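Local coordinates for regulator of G-protein signaling 1 (Homo sapiens, PDB 2BV1), which dampens G protein-coupled receptor signalling by raising the GTPase activity of G protein alpha subunits, driving them into the inactive GDP-bound state, at residues 27-32 / 125-130; 36-41 / 133-138; 42-47 / 51-56; 79-82 / 88-91; 97-102 / 109-114. All coordinates share one frame; numbering follows the deposited sequence.

Following the chain from the N terminus, helix 26-31 enters contact 1, which closes only when helix 112-131 returns, 93 residues later. Contact 2 opens on the next helix, 33-45, and closes on helix 134-142, so that contacts 1 and 2 cross; together they join both ends of the RGS domain. The other three nest inside these long loops, one after another. Contact 3 spans the turn from helix 33-45 into helix 50-62, contact 4 folds a loop back on the end of helix 69-81, and contact 5 packs helix 93-103 against the start of helix 112-131. Phe-54 of helix 50-62 touches both contact 4 and contact 5.

Contact 1: 27-32 / 125-130; sequences EKLLAN and DSYPRF
Leu-29 lays its isopropyl end against two aromatic rings of the helix opposite, Tyr-127 and Phe-130, one turn apart on helix 112-131. Its CD2 methyl arrives at the edge of the tyrosine, near the ring plane, 3.6 Å from CD1 of Tyr-127. Both methyls, CD1 and CD2 of Leu-29, converge on CE2 of Phe-130, each at 3.9 Å. The leucine CG stands anti to the backbone N (chi1 174°), which extends the branch out from its helix toward the rings, the CA atoms of Leu-29 and Tyr-127 being 9.1 Å apart. A branched aliphatic residue suits the place, since the fork lets CD2 sit in the corner between the two rings while CD1 adds a second touch on Phe-130.

All three residues are buried. The tyrosine adds a polar tip to an otherwise apolar meeting, and its OH is satisfied by the backbone O of Trp-22. Phe-130 meets Phe-39 of helix 33-45 edge-to-face, so the cluster continues into the next layer. Beside it, Pro-128 has no N-H to give to the preceding turn, and the helix kinks there. Away from the leucine, Arg-129 turns back along its own helix: NH1 donates to OD1 of Asp-125 at 2.8 Å (168°) with the carboxylate oxygen in the guanidinium plane. The union of an early helix with a late, kinked one is characteristic of the terminal subdomain of the all-helical RGS fold, where the two ends of the domain pack together.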
# COMPACT_ATOMS: atom_id res chain seq x y z
N GLU A 27 -4.24 7.48 5.92
CA GLU A 27 -5.56 6.93 5.67
C GLU A 27 -6.41 7.84 4.75
O GLU A 27 -7.08 7.32 3.89
CB GLU A 27 -6.28 6.58 6.96
CG GLU A 27 -7.69 6.06 6.75
CD GLU A 27 -8.41 5.78 8.06
OE1 GLU A 27 -7.86 6.11 9.14
OE2 GLU A 27 -9.51 5.21 8.02
N LYS A 28 -6.38 9.17 4.91
CA LYS A 28 -7.11 10.07 4.00
C LYS A 28 -6.46 10.08 2.62
O LYS A 28 -7.15 10.06 1.61
CB LYS A 28 -7.20 11.51 4.53
CG LYS A 28 -7.84 11.62 5.89
CD LYS A 28 -8.52 12.96 6.07
CE LYS A 28 -9.04 13.14 7.48
NZ LYS A 28 -10.09 14.18 7.49
N LEU A 29 -5.13 10.07 2.56
CA LEU A 29 -4.48 10.00 1.26
C LEU A 29 -4.91 8.71 0.49
O LEU A 29 -5.25 8.76 -0.72
CB LEU A 29 -2.95 10.05 1.44
CG LEU A 29 -2.06 9.84 0.21
CD1 LEU A 29 -2.20 10.95 -0.85
CD2 LEU A 29 -0.62 9.73 0.69
N LEU A 30 -4.87 7.57 1.18
CA LEU A 30 -5.22 6.30 0.53
C LEU A 30 -6.71 6.11 0.23
O LEU A 30 -7.04 5.23 -0.54
CB LEU A 30 -4.69 5.10 1.31
CG LEU A 30 -3.19 5.09 1.53
CD1 LEU A 30 -2.86 3.93 2.44
CD2 LEU A 30 -2.37 5.03 0.28
N ALA A 31 -7.60 6.88 0.86
CA ALA A 31 -9.02 6.79 0.59
C ALA A 31 -9.45 7.53 -0.70
O ALA A 31 -10.57 7.39 -1.13
CB ALA A 31 -9.81 7.33 1.75
N ASN A 32 -8.54 8.33 -1.26
CA ASN A 32 -8.71 9.05 -2.51
C ASN A 32 -7.91 8.34 -3.63
O ASN A 32 -6.71 8.14 -3.55
CB ASN A 32 -8.23 10.50 -2.31
CG ASN A 32 -8.40 11.33 -3.56
OD1 ASN A 32 -7.60 11.25 -4.49
ND2 ASN A 32 -9.43 12.16 -3.58
N ASP A 125 7.56 6.61 7.39
CA ASP A 125 8.73 6.91 6.58
C ASP A 125 8.40 7.63 5.25
O ASP A 125 8.69 8.80 5.06
CB ASP A 125 9.45 5.57 6.34
CG ASP A 125 10.65 5.68 5.43
OD1 ASP A 125 11.40 6.67 5.52
OD2 ASP A 125 10.84 4.77 4.59
N SER A 126 7.77 6.93 4.31
CA SER A 126 7.65 7.48 2.96
C SER A 126 6.49 8.50 2.84
O SER A 126 6.58 9.42 2.05
CB SER A 126 7.50 6.37 1.94
OG SER A 126 6.38 5.60 2.23
N TYR A 127 5.41 8.33 3.62
CA TYR A 127 4.32 9.27 3.64
C TYR A 127 4.76 10.71 4.07
O TYR A 127 4.47 11.67 3.33
CB TYR A 127 3.18 8.76 4.48
CG TYR A 127 2.08 9.73 4.79
CD1 TYR A 127 1.26 10.23 3.77
CD2 TYR A 127 1.82 10.12 6.10
CE1 TYR A 127 0.23 11.13 4.08
CE2 TYR A 127 0.83 11.00 6.40
CZ TYR A 127 0.01 11.50 5.37
OH TYR A 127 -0.98 12.38 5.71
N PRO A 128 5.44 10.86 5.23
CA PRO A 128 5.99 12.19 5.54
C PRO A 128 6.90 12.78 4.45
O PRO A 128 6.80 13.97 4.18
CB PRO A 128 6.78 11.96 6.85
CG PRO A 128 6.12 10.75 7.47
CD PRO A 128 5.62 9.92 6.35
N ARG A 129 7.77 11.98 3.86
CA ARG A 129 8.66 12.45 2.80
C ARG A 129 7.89 12.93 1.58
O ARG A 129 8.23 13.96 0.99
CB ARG A 129 9.60 11.33 2.37
CG ARG A 129 10.83 11.76 1.60
CD ARG A 129 11.96 10.72 1.68
NE ARG A 129 11.50 9.34 1.50
CZ ARG A 129 11.46 8.43 2.46
NH1 ARG A 129 11.79 8.74 3.72
NH2 ARG A 129 11.07 7.19 2.18
N PHE A 130 6.86 12.17 1.21
CA PHE A 130 5.95 12.54 0.11
C PHE A 130 5.33 13.94 0.32
O PHE A 130 5.21 14.76 -0.64
CB PHE A 130 4.84 11.53 0.04
CG PHE A 130 3.71 11.92 -0.83
CD1 PHE A 130 3.88 12.01 -2.22
CD2 PHE A 130 2.47 12.16 -0.29
CE1 PHE A 130 2.83 12.36 -3.03
CE2 PHE A 130 1.42 12.51 -1.10
CZ PHE A 130 1.60 12.60 -2.47

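Contact 2: 36-41 / 133-138; sequences QNVFGS and SDIYLN
This is a small apolar contact at the surface, where helix 33-45 meets the first turn of helix 134-142 near the C-terminal end of the RGS domain. Val-38 and Ile-135 carry it. CG1 of Val-38 and CG2 of Ile-135 are 3.2 Å apart, closer than two methyls normally sit, and the two side chains run alongside each other, pointing opposite ways. Each of these methyls is anti to its own backbone N, chi1 being 178° for the valine. Beta-branched residues suit the site: both are short and stiff, and put a methyl close to the backbone. The longer arm of Ile-135 reaches across to helix 33-45, where its CD1 is 4.4 Å from C of Ser-41.

Polar side chains tidy the backbone on both helices. Ser-41 OG donates to Asn-37 O at 2.7 Å, reaching it from the opposite face to Ser-41 N. Ser-133 is the N-cap of the second helix, its OG accepting from Tyr-136 N at 3.3 Å in a nearly straight bond (174°). Deeper in the domain, Phe-130 of helix 112-131 touches Val-38 and meets the Tyr-136 ring, while Phe-39, on the inner face of helix 33-45, reaches helices 26-31 and 50-62.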
# COMPACT_ATOMS: atom_id res chain seq x y z
N GLN A 36 -3.91 8.03 -4.02
CA GLN A 36 -3.19 6.76 -4.19
C GLN A 36 -2.26 6.77 -5.39
O GLN A 36 -1.12 6.36 -5.28
CB GLN A 36 -4.16 5.59 -4.38
CG GLN A 36 -4.60 4.85 -3.21
CD GLN A 36 -5.71 3.91 -3.59
OE1 GLN A 36 -5.67 3.33 -4.64
NE2 GLN A 36 -6.72 3.79 -2.75
N ASN A 37 -2.79 7.23 -6.53
CA ASN A 37 -2.06 7.29 -7.76
C ASN A 37 -0.83 8.22 -7.66
O ASN A 37 0.22 7.92 -8.21
CB ASN A 37 -2.98 7.77 -8.96
CG ASN A 37 -4.08 6.75 -9.37
OD1 ASN A 37 -5.12 7.12 -9.99
ND2 ASN A 37 -3.84 5.49 -9.09
N VAL A 38 -1.00 9.39 -7.05
CA VAL A 38 0.12 10.36 -6.94
C VAL A 38 1.18 9.85 -5.90
O VAL A 38 2.37 9.87 -6.13
CB VAL A 38 -0.43 11.78 -6.58
CG1 VAL A 38 0.71 12.79 -6.40
CG2 VAL A 38 -1.36 12.34 -7.69
N PHE A 39 0.71 9.34 -4.78
CA PHE A 39 1.62 8.72 -3.79
C PHE A 39 2.37 7.52 -4.39
O PHE A 39 3.60 7.43 -4.31
CB PHE A 39 0.82 8.35 -2.57
CG PHE A 39 1.63 7.80 -1.44
CD1 PHE A 39 2.80 8.41 -1.01
CD2 PHE A 39 1.23 6.65 -0.79
CE1 PHE A 39 3.51 7.90 0.10
CE2 PHE A 39 2.01 6.12 0.28
CZ PHE A 39 3.11 6.76 0.71
N GLY A 40 1.61 6.65 -5.05
CA GLY A 40 2.17 5.60 -5.85
C GLY A 40 3.29 6.02 -6.77
O GLY A 40 4.32 5.33 -6.85
N SER A 41 3.07 7.12 -7.53
CA SER A 41 4.06 7.60 -8.45
C SER A 41 5.34 8.02 -7.72
O SER A 41 6.44 7.75 -8.16
CB SER A 41 3.51 8.78 -9.27
OG SER A 41 2.30 8.42 -9.93
N SER A 133 7.56 16.45 -0.79
CA SER A 133 8.06 16.31 -2.18
C SER A 133 7.54 17.39 -3.10
O SER A 133 6.52 17.99 -2.86
CB SER A 133 7.69 14.94 -2.76
OG SER A 133 6.29 14.76 -2.91
N ASP A 134 8.24 17.56 -4.21
CA ASP A 134 7.79 18.44 -5.27
C ASP A 134 6.48 17.99 -5.85
O ASP A 134 5.63 18.82 -6.10
CB ASP A 134 8.85 18.55 -6.36
CG ASP A 134 9.96 19.51 -5.98
OD1 ASP A 134 9.85 20.21 -4.93
OD2 ASP A 134 10.95 19.56 -6.73
N ILE A 135 6.32 16.66 -6.00
CA ILE A 135 5.12 16.07 -6.54
C ILE A 135 3.93 16.62 -5.78
O ILE A 135 3.05 17.25 -6.38
CB ILE A 135 5.15 14.47 -6.49
CG1 ILE A 135 5.98 13.96 -7.65
CG2 ILE A 135 3.74 13.90 -6.67
CD1 ILE A 135 5.96 12.41 -7.86
N TYR A 136 3.91 16.38 -4.47
CA TYR A 136 2.84 16.84 -3.61
C TYR A 136 2.69 18.37 -3.56
O TYR A 136 1.62 18.89 -3.80
CB TYR A 136 2.98 16.23 -2.20
CG TYR A 136 1.86 16.64 -1.29
CD1 TYR A 136 0.58 16.09 -1.43
CD2 TYR A 136 2.06 17.60 -0.30
CE1 TYR A 136 -0.46 16.51 -0.62
CE2 TYR A 136 1.04 18.02 0.50
CZ TYR A 136 -0.21 17.46 0.36
OH TYR A 136 -1.23 17.87 1.16
N LEU A 137 3.78 19.07 -3.26
CA LEU A 137 3.72 20.51 -3.00
C LEU A 137 3.39 21.31 -4.27
O LEU A 137 2.58 22.23 -4.20
CB LEU A 137 5.00 20.97 -2.31
CG LEU A 137 5.20 20.41 -0.89
CD1 LEU A 137 6.55 20.67 -0.32
CD2 LEU A 137 4.13 20.95 0.02
N ASN A 138 3.96 20.93 -5.42
CA ASN A 138 3.54 21.50 -6.73
C ASN A 138 2.07 21.30 -7.00
O ASN A 138 1.37 22.25 -7.31
CB ASN A 138 4.40 20.98 -7.92
CG ASN A 138 5.88 21.51 -7.88
OD1 ASN A 138 6.17 22.46 -7.17
ND2 ASN A 138 6.77 20.88 -8.63

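Contact 3: 42-47 / 51-56; sequences FLKSEF and NIEFWL
Leu-43 and Ile-52 meet as two buried side chains that cross at about a right angle. One methyl does the touching: CD1 of Leu-43 is 3.7 Å from CB of Ile-52 and 3.8 Å from its CG2, so it rests against the branch point of the isoleucine. The broad, beta-branched shoulder of Ile-52 offers this surface close to its helix. Toward solvent, Lys-44 and Glu-53 bring opposite charges near each other, NZ to OE2 being 4.2 Å, too far for a salt bridge but probably still mildly attractive; the lysine chain bends at its last torsion (chi4 83°). Lys-44 also has a weak, long ion pair with Glu-49.

The two helices are consecutive and joined by a tight turn, part of the surface that in RGS relatives faces the G protein alpha subunit. Helix 33-45 ends in a Schellman motif. Phe-47, at positive phi (49°), is its C-prime residue, with Phe-47 N bonded to Lys-44 O at 3.2 Å and Ser-48 N to Leu-43 O. This reversal swings the chain toward helix 50-62.

Further out, Ser-45 OG donates to Phe-42 O at 2.7 Å, a serine bonding back to its own helix end. Glu-46 lays CG over one face of the Phe-42 ring, toward its rim, while Leu-43 also touches Ser-126 of helix 112-131.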
# COMPACT_ATOMS: atom_id res chain seq x y z
N PHE A 42 5.18 8.71 -6.60
CA PHE A 42 6.34 9.11 -5.74
C PHE A 42 7.12 7.90 -5.18
O PHE A 42 8.33 7.86 -5.23
CB PHE A 42 5.86 10.05 -4.59
CG PHE A 42 6.89 10.25 -3.50
CD1 PHE A 42 7.86 11.22 -3.62
CD2 PHE A 42 6.86 9.48 -2.33
CE1 PHE A 42 8.80 11.43 -2.61
CE2 PHE A 42 7.79 9.67 -1.33
CZ PHE A 42 8.74 10.65 -1.46
N LEU A 43 6.40 6.88 -4.72
CA LEU A 43 7.04 5.64 -4.24
C LEU A 43 7.80 4.95 -5.36
O LEU A 43 8.95 4.50 -5.17
CB LEU A 43 6.00 4.70 -3.62
CG LEU A 43 5.21 5.17 -2.37
CD1 LEU A 43 4.37 4.05 -1.88
CD2 LEU A 43 6.13 5.67 -1.23
N LYS A 44 7.21 4.92 -6.56
CA LYS A 44 7.85 4.34 -7.72
C LYS A 44 9.14 5.12 -8.03
O LYS A 44 10.18 4.51 -8.20
CB LYS A 44 6.89 4.28 -8.94
CG LYS A 44 7.00 2.98 -9.72
CD LYS A 44 5.90 2.74 -10.80
CE LYS A 44 6.26 1.54 -11.69
NZ LYS A 44 5.88 0.20 -11.08
N SER A 45 9.10 6.44 -8.03
CA SER A 45 10.34 7.22 -8.20
C SER A 45 11.42 6.95 -7.13
O SER A 45 12.60 7.21 -7.38
CB SER A 45 10.08 8.75 -8.31
OG SER A 45 9.51 9.35 -7.15
N GLU A 46 10.99 6.40 -5.98
CA GLU A 46 11.81 6.13 -4.78
C GLU A 46 12.15 4.66 -4.55
O GLU A 46 12.66 4.31 -3.47
CB GLU A 46 11.00 6.52 -3.54
CG GLU A 46 11.35 7.80 -2.91
CD GLU A 46 11.13 7.77 -1.41
OE1 GLU A 46 10.35 6.94 -0.90
OE2 GLU A 46 11.78 8.59 -0.75
N PHE A 47 11.81 3.81 -5.53
CA PHE A 47 11.91 2.35 -5.47
C PHE A 47 11.30 1.71 -4.21
O PHE A 47 11.87 0.78 -3.66
CB PHE A 47 13.38 1.92 -5.62
CG PHE A 47 14.09 2.59 -6.75
CD1 PHE A 47 14.88 3.72 -6.50
CD2 PHE A 47 13.99 2.11 -8.04
CE1 PHE A 47 15.57 4.37 -7.53
CE2 PHE A 47 14.67 2.73 -9.08
CZ PHE A 47 15.48 3.88 -8.83
N ASN A 51 5.37 -1.37 -1.52
CA ASN A 51 4.60 -1.16 -0.28
C ASN A 51 3.14 -0.86 -0.54
O ASN A 51 2.25 -1.45 0.09
CB ASN A 51 5.24 -0.08 0.63
CG ASN A 51 6.45 -0.60 1.35
OD1 ASN A 51 6.59 -1.81 1.53
ND2 ASN A 51 7.36 0.29 1.70
N ILE A 52 2.87 0.09 -1.44
CA ILE A 52 1.49 0.48 -1.70
C ILE A 52 0.79 -0.58 -2.56
O ILE A 52 -0.39 -0.86 -2.40
CB ILE A 52 1.36 1.89 -2.34
CG1 ILE A 52 -0.11 2.36 -2.28
CG2 ILE A 52 1.86 1.91 -3.79
CD1 ILE A 52 -0.35 3.71 -2.95
N GLU A 53 1.55 -1.18 -3.45
CA GLU A 53 1.02 -2.24 -4.28
C GLU A 53 0.62 -3.45 -3.47
O GLU A 53 -0.46 -4.00 -3.65
CB GLU A 53 2.04 -2.59 -5.32
CG GLU A 53 2.12 -1.52 -6.34
CD GLU A 53 2.99 -1.91 -7.49
OE1 GLU A 53 3.76 -2.91 -7.36
OE2 GLU A 53 2.92 -1.20 -8.51
N PHE A 54 1.48 -3.82 -2.51
CA PHE A 54 1.12 -4.85 -1.56
C PHE A 54 -0.11 -4.49 -0.80
O PHE A 54 -1.04 -5.30 -0.69
CB PHE A 54 2.28 -5.17 -0.56
CG PHE A 54 1.91 -6.18 0.45
CD1 PHE A 54 1.66 -7.50 0.07
CD2 PHE A 54 1.74 -5.82 1.80
CE1 PHE A 54 1.28 -8.47 1.04
CE2 PHE A 54 1.39 -6.76 2.75
CZ PHE A 54 1.14 -8.10 2.39
N TRP A 55 -0.13 -3.27 -0.26
CA TRP A 55 -1.27 -2.81 0.52
C TRP A 55 -2.60 -2.87 -0.29
O TRP A 55 -3.58 -3.40 0.18
CB TRP A 55 -1.00 -1.39 1.06
CG TRP A 55 -2.03 -0.95 2.01
CD1 TRP A 55 -2.03 -1.16 3.35
CD2 TRP A 55 -3.23 -0.23 1.73
NE1 TRP A 55 -3.15 -0.62 3.91
CE2 TRP A 55 -3.91 -0.04 2.94
CE3 TRP A 55 -3.81 0.28 0.55
CZ2 TRP A 55 -5.12 0.61 3.03
CZ3 TRP A 55 -5.01 0.95 0.65
CH2 TRP A 55 -5.64 1.11 1.89
N LEU A 56 -2.59 -2.34 -1.51
CA LEU A 56 -3.75 -2.43 -2.41
C LEU A 56 -4.12 -3.87 -2.78
O LEU A 56 -5.30 -4.19 -2.93
CB LEU A 56 -3.49 -1.62 -3.69
CG LEU A 56 -3.29 -0.13 -3.49
CD1 LEU A 56 -2.53 0.54 -4.69
CD2 LEU A 56 -4.65 0.52 -3.19

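Contact 4: 79-82 / 88-91; sequences AFVH and QINI
Ile-89 reaches across to the C-terminal end of helix 69-81, and each branch has its own partner. Its CB is 3.9 Å from the carbonyl O of Phe-80. CG1, lodged between the backbone N and the carbonyl carbon (chi1 61°), comes to 3.5 Å of the same oxygen. CG2 turns toward the phenylalanine, 4.1 Å from CB of Phe-80, and at the tip CD1 rests 3.9 Å from CG2 of Val-81. Further along, CD1 of Ile-91 reaches the other valine methyl, CG1, so two isoleucines cover the two branches of one valine; all three are buried, where helices 50-62 and 112-131 complete the apolar surroundings.

The helix widens into a pi-type turn here, and a carbonyl at such an end is open to outside donors. Ile-89 N donates to Phe-80 O at 2.8 Å (163°), approaching in the carbonyl plane. The segment 88-91 belongs to the loop leading to helix 93-103, which in RGS relatives contributes to the alpha-subunit-binding surface. A water donates to both Val-81 O and Ile-89 O, bridging the backbones.

Gln-88 lies extended along the helix end, its CG 3.5 Å from His-82 O, and its CA-H points at Phe-80 O. With an alanine here the reach beyond CB is gone, which would probably open a gap beside the carbonyls of Val-81 and His-82. Arg-96 of helix 93-103 touches both Gln-88 and Val-81.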
# COMPACT_ATOMS: atom_id res chain seq x y z
N ALA A 79 4.53 -12.68 -5.27
CA ALA A 79 4.83 -11.38 -5.84
C ALA A 79 5.51 -10.42 -4.85
O ALA A 79 6.26 -9.57 -5.26
CB ALA A 79 3.57 -10.73 -6.41
N PHE A 80 5.29 -10.59 -3.56
CA PHE A 80 5.62 -9.54 -2.55
C PHE A 80 6.32 -10.06 -1.29
O PHE A 80 7.22 -9.44 -0.78
CB PHE A 80 4.33 -8.83 -2.08
CG PHE A 80 3.64 -8.02 -3.15
CD1 PHE A 80 4.25 -6.89 -3.68
CD2 PHE A 80 2.36 -8.37 -3.59
CE1 PHE A 80 3.60 -6.15 -4.68
CE2 PHE A 80 1.72 -7.64 -4.59
CZ PHE A 80 2.32 -6.52 -5.12
N VAL A 81 5.90 -11.21 -0.80
CA VAL A 81 6.25 -11.66 0.55
C VAL A 81 7.37 -12.64 0.50
O VAL A 81 8.27 -12.61 1.35
CB VAL A 81 5.05 -12.32 1.24
CG1 VAL A 81 5.46 -12.90 2.62
CG2 VAL A 81 3.92 -11.33 1.38
N HIS A 82 7.32 -13.53 -0.49
CA HIS A 82 8.27 -14.61 -0.60
C HIS A 82 9.66 -14.02 -0.83
O HIS A 82 9.84 -13.01 -1.53
CB HIS A 82 7.89 -15.58 -1.73
CG HIS A 82 8.80 -16.77 -1.82
ND1 HIS A 82 9.88 -16.81 -2.66
CD2 HIS A 82 8.78 -17.95 -1.17
CE1 HIS A 82 10.51 -17.97 -2.52
NE2 HIS A 82 9.85 -18.68 -1.62
N GLN A 88 10.11 -7.64 -2.96
CA GLN A 88 10.00 -8.18 -1.58
C GLN A 88 9.80 -7.10 -0.51
O GLN A 88 10.67 -6.25 -0.28
CB GLN A 88 11.13 -9.12 -1.15
CG GLN A 88 10.67 -9.98 0.05
CD GLN A 88 11.77 -10.73 0.78
OE1 GLN A 88 11.53 -11.81 1.34
NE2 GLN A 88 12.97 -10.17 0.81
N ILE A 89 8.67 -7.19 0.16
CA ILE A 89 8.29 -6.20 1.14
C ILE A 89 9.13 -6.40 2.41
O ILE A 89 9.56 -7.52 2.72
CB ILE A 89 6.76 -6.25 1.46
CG1 ILE A 89 6.36 -7.61 2.06
CG2 ILE A 89 5.94 -5.90 0.23
CD1 ILE A 89 4.94 -7.70 2.51
N ASN A 90 9.36 -5.28 3.10
CA ASN A 90 10.22 -5.23 4.29
C ASN A 90 9.42 -5.50 5.56
O ASN A 90 9.21 -4.60 6.38
CB ASN A 90 10.85 -3.85 4.46
CG ASN A 90 12.04 -3.63 3.60
OD1 ASN A 90 13.00 -4.40 3.60
ND2 ASN A 90 12.03 -2.48 2.91
N ILE A 91 8.94 -6.72 5.71
CA ILE A 91 8.36 -7.15 6.99
C ILE A 91 9.46 -7.91 7.66
O ILE A 91 10.43 -8.29 7.01
CB ILE A 91 7.09 -8.01 6.85
CG1 ILE A 91 7.38 -9.29 6.03
CG2 ILE A 91 5.99 -7.19 6.24
CD1 ILE A 91 6.08 -10.09 5.65
O HOH W 1 8.91 -10.21 2.91

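Contact 5: 97-102 / 109-114; sequences ESTAKK and TCFDEA
Apolar contacts form the inner part, where the threonine methyl of Thr-99 comes up to the CD1-CE1 side of the Phe-111 ring, the two side chains roughly perpendicular. CG2 of Thr-99 is 3.8 Å from CE1 of Phe-111. Cys-110 sets its SG over the centre of that ring on one face, and the same sulfur lies 3.7 Å from CB of Lys-102. A small, polarisable thiol suits this narrow place between a ring and an aliphatic stem. Phe-111 also meets Tyr-61 of helix 50-62 edge-to-face, and the CB of Ala-114 packs against the hydroxyl OG1 of Thr-99.

No hydrogen bond joins the two segments directly; waters make the bridges. Water 3 donates to Thr-99 OG1 at 2.7 Å and to Cys-110 O at 2.9 Å; Thr-99 OG1 is also bonded to Thr-95 O in its own helix. Water 4 accepts from Lys-102 NZ at 2.6 Å, while donating to Cys-110 O. Water 2 sits 2.6 Å from Ser-98 OG and donates weakly to Glu-113 OE1. Ser-98 OG is also tied back to Arg-94 O and Thr-95 O.

Opposite charges add to this. Lys-102, extended beyond CG, brings NZ to 4.0 Å from Glu-113 OE2, short of a salt bridge.

Thr-109 to Asp-112 form a type I turn leading into helix 112-131, and the N-H groups of Glu-113 and Ala-114, in the first turn of that helix, donate hydrogen bonds to waters 4 and 3. The chemistry implies an interface that joins an apolar patch to bridging waters, one of them among buried residues, where the Glu-113 carboxylate, close to the helix start and to Lys-102, is probably stabilised in its charged form.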
# COMPACT_ATOMS: atom_id res chain seq x y z
N GLU A 97 7.35 -15.52 8.32
CA GLU A 97 7.15 -16.93 8.61
C GLU A 97 5.70 -17.27 8.96
O GLU A 97 5.16 -18.29 8.48
CB GLU A 97 8.09 -17.39 9.76
CG GLU A 97 9.59 -17.27 9.43
CD GLU A 97 10.26 -18.59 9.06
OE1 GLU A 97 10.14 -19.60 9.81
OE2 GLU A 97 10.97 -18.58 8.02
N SER A 98 5.06 -16.45 9.80
CA SER A 98 3.65 -16.71 10.11
C SER A 98 2.71 -16.50 8.90
O SER A 98 1.74 -17.25 8.74
CB SER A 98 3.15 -15.94 11.33
OG SER A 98 3.20 -14.57 11.12
N THR A 99 2.99 -15.50 8.06
CA THR A 99 2.21 -15.28 6.84
C THR A 99 2.32 -16.52 5.90
O THR A 99 1.31 -17.01 5.37
CB THR A 99 2.64 -13.99 6.12
OG1 THR A 99 2.41 -12.85 6.96
CG2 THR A 99 1.88 -13.76 4.76
N ALA A 100 3.55 -17.01 5.72
CA ALA A 100 3.83 -18.17 4.91
C ALA A 100 2.99 -19.38 5.35
O ALA A 100 2.51 -20.15 4.53
CB ALA A 100 5.29 -18.48 4.96
N LYS A 101 2.85 -19.54 6.66
CA LYS A 101 2.05 -20.60 7.23
C LYS A 101 0.56 -20.40 6.94
O LYS A 101 -0.16 -21.39 6.71
CB LYS A 101 2.26 -20.69 8.74
CG LYS A 101 3.48 -21.47 9.15
N LYS A 102 0.08 -19.16 6.97
CA LYS A 102 -1.33 -18.88 6.67
C LYS A 102 -1.69 -19.17 5.19
O LYS A 102 -2.86 -19.42 4.87
CB LYS A 102 -1.68 -17.44 7.05
CG LYS A 102 -1.60 -17.21 8.56
CD LYS A 102 -1.65 -15.75 8.96
CE LYS A 102 -2.07 -15.64 10.44
NZ LYS A 102 -2.45 -14.26 10.83
N THR A 109 -8.34 -12.93 6.58
CA THR A 109 -7.46 -12.14 7.44
C THR A 109 -5.99 -12.54 7.31
O THR A 109 -5.14 -12.08 8.10
CB THR A 109 -7.84 -12.32 8.91
OG1 THR A 109 -7.65 -13.69 9.28
CG2 THR A 109 -9.26 -11.88 9.16
N CYS A 110 -5.70 -13.38 6.34
CA CYS A 110 -4.36 -13.93 6.15
C CYS A 110 -3.22 -12.86 6.20
O CYS A 110 -2.18 -13.09 6.83
CB CYS A 110 -4.35 -14.70 4.80
SG CYS A 110 -2.75 -15.32 4.22
N PHE A 111 -3.41 -11.75 5.48
CA PHE A 111 -2.37 -10.75 5.28
C PHE A 111 -2.45 -9.53 6.22
O PHE A 111 -1.66 -8.58 6.04
CB PHE A 111 -2.37 -10.25 3.81
CG PHE A 111 -2.03 -11.30 2.83
CD1 PHE A 111 -0.72 -11.78 2.73
CD2 PHE A 111 -3.01 -11.86 2.01
CE1 PHE A 111 -0.39 -12.79 1.85
CE2 PHE A 111 -2.71 -12.88 1.13
CZ PHE A 111 -1.40 -13.34 1.03
N ASP A 112 -3.40 -9.57 7.17
CA ASP A 112 -3.63 -8.46 8.12
C ASP A 112 -2.37 -8.04 8.90
O ASP A 112 -2.12 -6.86 9.09
CB ASP A 112 -4.70 -8.85 9.12
CG ASP A 112 -6.12 -8.79 8.54
OD1 ASP A 112 -6.28 -8.46 7.34
OD2 ASP A 112 -7.05 -9.05 9.31
N GLU A 113 -1.58 -9.01 9.32
CA GLU A 113 -0.37 -8.70 10.10
C GLU A 113 0.68 -8.02 9.22
O GLU A 113 1.23 -6.97 9.56
CB GLU A 113 0.21 -9.96 10.76
CG GLU A 113 -0.35 -10.31 12.13
CD GLU A 113 0.36 -11.51 12.76
OE1 GLU A 113 1.58 -11.72 12.48
OE2 GLU A 113 -0.31 -12.24 13.55
N ALA A 114 0.94 -8.63 8.06
CA ALA A 114 1.90 -8.08 7.12
C ALA A 114 1.44 -6.73 6.59
O ALA A 114 2.25 -5.80 6.42
CB ALA A 114 2.17 -9.05 5.98
O HOH W 2 1.06 -13.49 10.00
O HOH W 3 0.15 -11.58 7.53
O HOH W 4 -2.42 -11.90 9.77